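Local coordinates for uncharacterized protein (PDB 3T8K) that is of unknown function but folds as a stack of ankyrin-type helical hairpins and probably serves in protein-protein recognition, as ankyrin repeats commonly do, at residues T77-G87 against I116-V127. Numbering follows the deposited sequence.
Sequences TLFFPLFQGGG and IVVFKNIFNYFV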
# COMPACT_ATOMS: atom_id res chain seq x y z
N THR A 77 4.88 -14.11 -0.59
CA THR A 77 6.03 -14.00 -1.48
C THR A 77 6.30 -12.56 -1.91
O THR A 77 5.49 -11.66 -1.64
CB THR A 77 5.83 -14.81 -2.76
OG1 THR A 77 4.74 -14.24 -3.50
CG2 THR A 77 5.53 -16.26 -2.44
N LEU A 78 7.42 -12.35 -2.59
CA LEU A 78 7.79 -11.03 -3.08
C LEU A 78 6.76 -10.50 -4.07
O LEU A 78 6.67 -9.30 -4.29
CB LEU A 78 9.17 -11.06 -3.73
CG LEU A 78 10.30 -11.39 -2.75
CD1 LEU A 78 11.62 -11.28 -3.47
CD2 LEU A 78 10.26 -10.45 -1.56
N PHE A 79 5.99 -11.40 -4.67
CA PHE A 79 5.03 -10.95 -5.68
C PHE A 79 3.99 -9.97 -5.14
O PHE A 79 3.49 -9.13 -5.89
CB PHE A 79 4.35 -12.14 -6.35
CG PHE A 79 5.24 -12.93 -7.26
CD1 PHE A 79 5.68 -12.39 -8.46
CD2 PHE A 79 5.64 -14.21 -6.91
CE1 PHE A 79 6.50 -13.11 -9.31
CE2 PHE A 79 6.47 -14.94 -7.75
CZ PHE A 79 6.90 -14.39 -8.96
N PHE A 80 3.66 -10.07 -3.85
CA PHE A 80 2.58 -9.25 -3.32
C PHE A 80 2.94 -7.76 -3.31
O PHE A 80 2.22 -6.96 -3.90
CB PHE A 80 2.13 -9.71 -1.94
CG PHE A 80 0.85 -9.04 -1.46
CD1 PHE A 80 -0.37 -9.35 -2.05
CD2 PHE A 80 0.88 -8.11 -0.42
CE1 PHE A 80 -1.54 -8.75 -1.61
CE2 PHE A 80 -0.29 -7.51 0.02
CZ PHE A 80 -1.50 -7.82 -0.58
N PRO A 81 4.05 -7.39 -2.65
CA PRO A 81 4.38 -5.96 -2.69
C PRO A 81 4.71 -5.50 -4.10
O PRO A 81 4.47 -4.34 -4.42
CB PRO A 81 5.60 -5.85 -1.76
CG PRO A 81 6.13 -7.24 -1.62
CD PRO A 81 4.93 -8.14 -1.73
N LEU A 82 5.26 -6.39 -4.92
CA LEU A 82 5.52 -6.07 -6.33
C LEU A 82 4.25 -5.60 -7.02
O LEU A 82 4.22 -4.53 -7.63
CB LEU A 82 6.05 -7.30 -7.07
CG LEU A 82 6.20 -7.13 -8.59
CD1 LEU A 82 7.25 -6.08 -8.91
CD2 LEU A 82 6.57 -8.45 -9.22
N PHE A 83 3.20 -6.40 -6.91
CA PHE A 83 1.94 -6.09 -7.59
C PHE A 83 1.12 -5.00 -6.90
O PHE A 83 0.44 -4.21 -7.57
CB PHE A 83 1.13 -7.37 -7.82
CG PHE A 83 1.78 -8.32 -8.78
CD1 PHE A 83 2.27 -7.85 -9.99
CD2 PHE A 83 1.93 -9.67 -8.46
CE1 PHE A 83 2.90 -8.72 -10.89
CE2 PHE A 83 2.54 -10.54 -9.34
CZ PHE A 83 3.03 -10.07 -10.56
N GLN A 84 1.17 -4.94 -5.57
CA GLN A 84 0.50 -3.86 -4.84
C GLN A 84 1.04 -2.48 -5.23
O GLN A 84 0.28 -1.54 -5.39
CB GLN A 84 0.64 -4.06 -3.33
CG GLN A 84 -0.19 -5.20 -2.80
CD GLN A 84 -1.66 -5.05 -3.16
OE1 GLN A 84 -2.19 -5.84 -3.92
NE2 GLN A 84 -2.32 -4.03 -2.60
N GLY A 85 2.36 -2.38 -5.39
CA GLY A 85 2.98 -1.09 -5.66
C GLY A 85 3.45 -0.83 -7.08
O GLY A 85 3.97 0.25 -7.37
N GLY A 86 3.24 -1.78 -7.99
CA GLY A 86 3.87 -1.72 -9.31
C GLY A 86 3.08 -1.10 -10.44
O GLY A 86 3.50 -1.17 -11.61
N GLY A 87 1.95 -0.47 -10.12
CA GLY A 87 1.03 0.04 -11.13
C GLY A 87 1.51 1.20 -11.99
O GLY A 87 1.03 1.37 -13.11
N ILE A 116 -6.37 -14.36 -1.38
CA ILE A 116 -6.50 -13.84 -2.74
C ILE A 116 -5.29 -14.20 -3.59
O ILE A 116 -4.19 -14.38 -3.07
CB ILE A 116 -6.63 -12.30 -2.74
CG1 ILE A 116 -5.43 -11.64 -2.08
CG2 ILE A 116 -7.94 -11.86 -2.06
CD1 ILE A 116 -5.48 -10.12 -2.14
N VAL A 117 -5.48 -14.30 -4.90
CA VAL A 117 -4.32 -14.47 -5.78
C VAL A 117 -3.36 -13.30 -5.56
O VAL A 117 -3.78 -12.17 -5.26
CB VAL A 117 -4.68 -14.60 -7.26
CG1 VAL A 117 -5.44 -15.92 -7.49
CG2 VAL A 117 -5.51 -13.40 -7.73
N VAL A 118 -2.07 -13.56 -5.68
CA VAL A 118 -1.08 -12.58 -5.24
C VAL A 118 -1.00 -11.40 -6.20
O VAL A 118 -0.55 -10.31 -5.83
CB VAL A 118 0.31 -13.23 -5.05
CG1 VAL A 118 0.95 -13.53 -6.40
CG2 VAL A 118 1.20 -12.34 -4.19
N PHE A 119 -1.48 -11.62 -7.43
CA PHE A 119 -1.49 -10.59 -8.48
C PHE A 119 -2.83 -9.87 -8.60
O PHE A 119 -3.07 -9.16 -9.57
CB PHE A 119 -1.12 -11.20 -9.84
CG PHE A 119 -1.79 -12.50 -10.12
CD1 PHE A 119 -3.03 -12.55 -10.74
CD2 PHE A 119 -1.19 -13.69 -9.74
CE1 PHE A 119 -3.65 -13.77 -10.98
CE2 PHE A 119 -1.79 -14.90 -9.97
CZ PHE A 119 -3.03 -14.94 -10.60
N LYS A 120 -3.70 -10.02 -7.60
CA LYS A 120 -5.05 -9.46 -7.75
C LYS A 120 -5.05 -7.97 -8.09
O LYS A 120 -5.90 -7.50 -8.85
CB LYS A 120 -5.88 -9.70 -6.49
CG LYS A 120 -7.23 -9.01 -6.53
CD LYS A 120 -8.18 -9.59 -5.50
CE LYS A 120 -9.52 -8.88 -5.53
NZ LYS A 120 -10.55 -9.62 -4.75
N ASN A 121 -4.10 -7.22 -7.53
CA ASN A 121 -4.08 -5.77 -7.75
C ASN A 121 -3.84 -5.37 -9.20
O ASN A 121 -4.19 -4.26 -9.61
CB ASN A 121 -3.05 -5.09 -6.84
CG ASN A 121 -3.27 -3.58 -6.73
OD1 ASN A 121 -4.39 -3.11 -6.55
ND2 ASN A 121 -2.18 -2.82 -6.85
N ILE A 122 -3.23 -6.24 -10.00
CA ILE A 122 -2.91 -5.82 -11.37
C ILE A 122 -4.17 -5.51 -12.15
O ILE A 122 -4.16 -4.76 -13.12
CB ILE A 122 -2.01 -6.83 -12.12
CG1 ILE A 122 -2.81 -8.06 -12.56
CG2 ILE A 122 -0.80 -7.19 -11.27
CD1 ILE A 122 -2.01 -9.02 -13.41
N PHE A 123 -5.28 -6.08 -11.69
CA PHE A 123 -6.55 -5.87 -12.37
C PHE A 123 -7.15 -4.52 -11.99
O PHE A 123 -8.17 -4.11 -12.53
CB PHE A 123 -7.50 -7.03 -12.09
CG PHE A 123 -6.90 -8.37 -12.42
CD1 PHE A 123 -6.53 -8.68 -13.72
CD2 PHE A 123 -6.68 -9.31 -11.42
CE1 PHE A 123 -5.95 -9.90 -14.02
CE2 PHE A 123 -6.10 -10.53 -11.71
CZ PHE A 123 -5.75 -10.83 -13.01
N ASN A 124 -6.48 -3.83 -11.07
CA ASN A 124 -6.86 -2.48 -10.69
C ASN A 124 -6.05 -1.42 -11.41
O ASN A 124 -6.33 -0.22 -11.30
CB ASN A 124 -6.67 -2.28 -9.18
CG ASN A 124 -7.74 -2.94 -8.37
OD1 ASN A 124 -8.92 -2.93 -8.75
ND2 ASN A 124 -7.36 -3.54 -7.26
N TYR A 125 -5.03 -1.86 -12.14
CA TYR A 125 -4.12 -0.93 -12.78
C TYR A 125 -4.83 -0.03 -13.78
O TYR A 125 -5.65 -0.50 -14.58
CB TYR A 125 -2.99 -1.67 -13.49
CG TYR A 125 -1.93 -2.28 -12.57
CD1 TYR A 125 -1.99 -2.11 -11.19
CD2 TYR A 125 -0.89 -3.01 -13.10
CE1 TYR A 125 -1.00 -2.67 -10.35
CE2 TYR A 125 0.08 -3.57 -12.29
CZ TYR A 125 0.02 -3.40 -10.92
OH TYR A 125 1.01 -3.97 -10.15
N PHE A 126 -4.52 1.25 -13.72
CA PHE A 126 -5.01 2.19 -14.71
C PHE A 126 -4.01 2.28 -15.84
O PHE A 126 -3.33 3.29 -16.02
CB PHE A 126 -5.23 3.58 -14.10
CG PHE A 126 -5.89 4.55 -15.04
CD1 PHE A 126 -7.26 4.50 -15.25
CD2 PHE A 126 -5.15 5.50 -15.72
CE1 PHE A 126 -7.88 5.38 -16.12
CE2 PHE A 126 -5.76 6.39 -16.59
CZ PHE A 126 -7.13 6.33 -16.79
N VAL A 127 -3.88 1.19 -16.60
CA VAL A 127 -3.09 1.20 -17.82
C VAL A 127 -3.80 0.36 -18.87
O VAL A 127 -4.47 -0.62 -18.54
CB VAL A 127 -1.67 0.66 -17.60
CG1 VAL A 127 -0.98 1.41 -16.48
CG2 VAL A 127 -1.72 -0.82 -17.30
O HOH W 1 -1.84 -7.82 -5.80
O HOH W 2 -2.17 2.04 -11.89
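Within an ankyrin-type helical repeat fold, helix 79-85 packs against the connection 116-127 that runs between helices 90-102 and 129-140, with V118 over F79 and F80, F83 between V118, F119 and I122, and N121 and Y125 beside F83 O and G87. The polar focus is F83 O, which accepts from two side chains: Y125 OH at 2.7 Å and N121 ND2 at 3.1 Å. The N121 bond is nearly straight (172°), with F83 O in the plane of the N121 amide. With CG anti to the backbone N (chi1 -164°), that amide reaches across to the helix, while its OD1 accepts from N124 ND2, an arrangement that fixes the amide's flip. The Y125 ring is sandwiched: I122 CA covers one face, and on the opposite face G87 CA sits 3.5 Å from the ring centroid in a CH-pi contact. A phenylalanine in place of Y125 would lack the hydroxyl and would probably leave F83 O with N121 ND2 alone of its two side-chain donors, weakening the tie between helix and turn. Next to it, the F83 ring takes F119 CB over one face, and I122 CG2 comes within 3.4 Å of F83 CD1. V118 sets CG1 against F79 CB and CG2 3.6 Å from F80 CB. A water joins Q84 OE1, V118 O and N121 N. Helix 129-140 backs the same layer through L135 on F83 and M132 on Y125, and Q84 also packs on F126 of the second subunit. The apolar contacts probably supply most of the adhesion, while the doubly gripped carbonyl and bridging water are likely to fix the relative position.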